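Local coordinates for CdiA-CT toxin, Conserved domain protein (Yersinia pseudotuberculosis serotype O:3, PDB 4ZQU) that acts as the toxin of a contact-dependent growth inhibition system, probably as a nuclease of the PDDEXK superfamily, and is bound by its immunity protein CdiI, at residues Lys59-Ile62 and Asp63-Lys67. Residues are numbered along the deposited sequence; the frame is centred on the assembly and turned at random.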
loop_
_atom_site.group_PDB
_atom_site.type_symbol
_atom_site.label_atom_id
_atom_site.label_comp_id
_atom_site.label_asym_id
_atom_site.label_seq_id
_atom_site.Cartn_x
_atom_site.Cartn_y
_atom_site.Cartn_z
ATOM N N LYS A 59 -18.137 -6.626 -10.202
ATOM C CA LYS A 59 -17.211 -7.737 -10.373
ATOM C C LYS A 59 -15.815 -7.235 -10.714
ATOM O O LYS A 59 -14.813 -7.808 -10.286
ATOM C CB LYS A 59 -17.702 -8.684 -11.466
ATOM C CG LYS A 59 -16.940 -9.987 -11.522
ATOM C CD LYS A 59 -16.708 -10.449 -12.946
ATOM C CE LYS A 59 -15.703 -11.588 -12.983
ATOM N NZ LYS A 59 -15.076 -11.732 -14.322
ATOM N N LYS A 60 -15.760 -6.158 -11.490
ATOM C CA LYS A 60 -14.496 -5.556 -11.877
ATOM C C LYS A 60 -13.753 -5.084 -10.635
ATOM O O LYS A 60 -12.536 -5.224 -10.535
ATOM C CB LYS A 60 -14.729 -4.397 -12.847
ATOM C CG LYS A 60 -13.498 -3.567 -13.157
ATOM C CD LYS A 60 -13.670 -2.813 -14.467
ATOM C CE LYS A 60 -13.675 -1.309 -14.238
ATOM N NZ LYS A 60 -12.499 -0.635 -14.861
ATOM N N ASN A 61 -14.498 -4.537 -9.679
ATOM C CA ASN A 61 -13.911 -4.102 -8.421
ATOM C C ASN A 61 -13.523 -5.286 -7.547
ATOM O O ASN A 61 -12.431 -5.313 -6.986
ATOM C CB ASN A 61 -14.877 -3.192 -7.663
ATOM C CG ASN A 61 -14.262 -2.612 -6.400
ATOM O OD1 ASN A 61 -14.140 -3.293 -5.383
ATOM N ND2 ASN A 61 -13.875 -1.343 -6.460
ATOM N N ILE A 62 -14.425 -6.258 -7.437
ATOM C CA ILE A 62 -14.200 -7.453 -6.624
ATOM C C ILE A 62 -12.912 -8.178 -6.997
ATOM O O ILE A 62 -12.132 -8.562 -6.126
ATOM C CB ILE A 62 -15.375 -8.442 -6.752
ATOM C CG1 ILE A 62 -16.648 -7.836 -6.168
ATOM C CG2 ILE A 62 -15.052 -9.755 -6.054
ATOM C CD1 ILE A 62 -17.851 -8.735 -6.288
ATOM N N ASP A 63 -12.690 -8.357 -8.295
ATOM C CA ASP A 63 -11.508 -9.063 -8.774
ATOM C C ASP A 63 -10.223 -8.372 -8.330
ATOM O O ASP A 63 -9.260 -9.034 -7.952
ATOM C CB ASP A 63 -11.538 -9.189 -10.299
ATOM C CG ASP A 63 -12.662 -10.085 -10.788
ATOM O OD1 ASP A 63 -13.015 -11.042 -10.066
ATOM O OD2 ASP A 63 -13.189 -9.833 -11.893
ATOM N N VAL A 64 -10.220 -7.043 -8.367
ATOM C CA VAL A 64 -9.047 -6.265 -7.983
ATOM C C VAL A 64 -8.758 -6.399 -6.490
ATOM O O VAL A 64 -7.605 -6.545 -6.081
ATOM C CB VAL A 64 -9.220 -4.775 -8.332
ATOM C CG1 VAL A 64 -7.979 -3.990 -7.950
ATOM C CG2 VAL A 64 -9.508 -4.616 -9.810
ATOM N N THR A 65 -9.810 -6.352 -5.681
ATOM C CA THR A 65 -9.668 -6.516 -4.241
ATOM C C THR A 65 -9.113 -7.896 -3.912
ATOM O O THR A 65 -8.270 -8.044 -3.030
ATOM C CB THR A 65 -11.014 -6.333 -3.510
ATOM O OG1 THR A 65 -11.879 -7.431 -3.818
ATOM C CG2 THR A 65 -11.685 -5.039 -3.926
ATOM N N ALA A 66 -9.589 -8.901 -4.640
ATOM C CA ALA A 66 -9.252 -10.295 -4.363
ATOM C C ALA A 66 -7.888 -10.689 -4.922
ATOM O O ALA A 66 -7.136 -11.417 -4.278
ATOM C CB ALA A 66 -10.332 -11.217 -4.921
ATOM N N LYS A 67 -7.576 -10.208 -6.122
ATOM C CA LYS A 67 -6.314 -10.534 -6.779
ATOM C C LYS A 67 -5.192 -9.592 -6.358
ATOM O O LYS A 67 -4.137 -9.551 -6.991
ATOM C CB LYS A 67 -6.480 -10.506 -8.292
#
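Thr65 turns its hydroxyl back onto the helix that carries it: OG1 sits between the backbone N and the carbonyl carbon (chi1 69°) and donates to Ile62 O at 2.6 Å. It comes in at a C=O...OG1 angle of 124°, tilted out of the carbonyl plane, whereas Ala66 N reaches that oxygen from further along the helix at 3.0 Å, so two donors grip one carbonyl. The same torsion swings the methyl toward the preceding turn, where Thr65 CG2 lies 3.3 Å from Asn61 OD1 and the two side chains cross at about a right angle. Both rest on Val88 of strand 85-92. Round the helix, the chain of Lys59, bent at chi2, runs obliquely across the carboxylate of Asp63 and brings CE within 3.3 Å of OD2. The salt bridge from Lys59 NZ to Asp63 OD2 is long, at 3.6 Å; the stronger partner of Asp63 is the hydroxyl of Tyr110, which bonds OD1 from helix 98-113. Ile62 and Lys59 also touch Tyr110. An i, i+4 lysine-aspartate pair and a threonine hydroxyl bonded to the carbonyl three residues earlier are characteristic of an alpha-helix, here the last turns of helix 53-66, lying against strand 85-92 and alongside helix 98-113 in a PDDEXK-type alpha/beta fold.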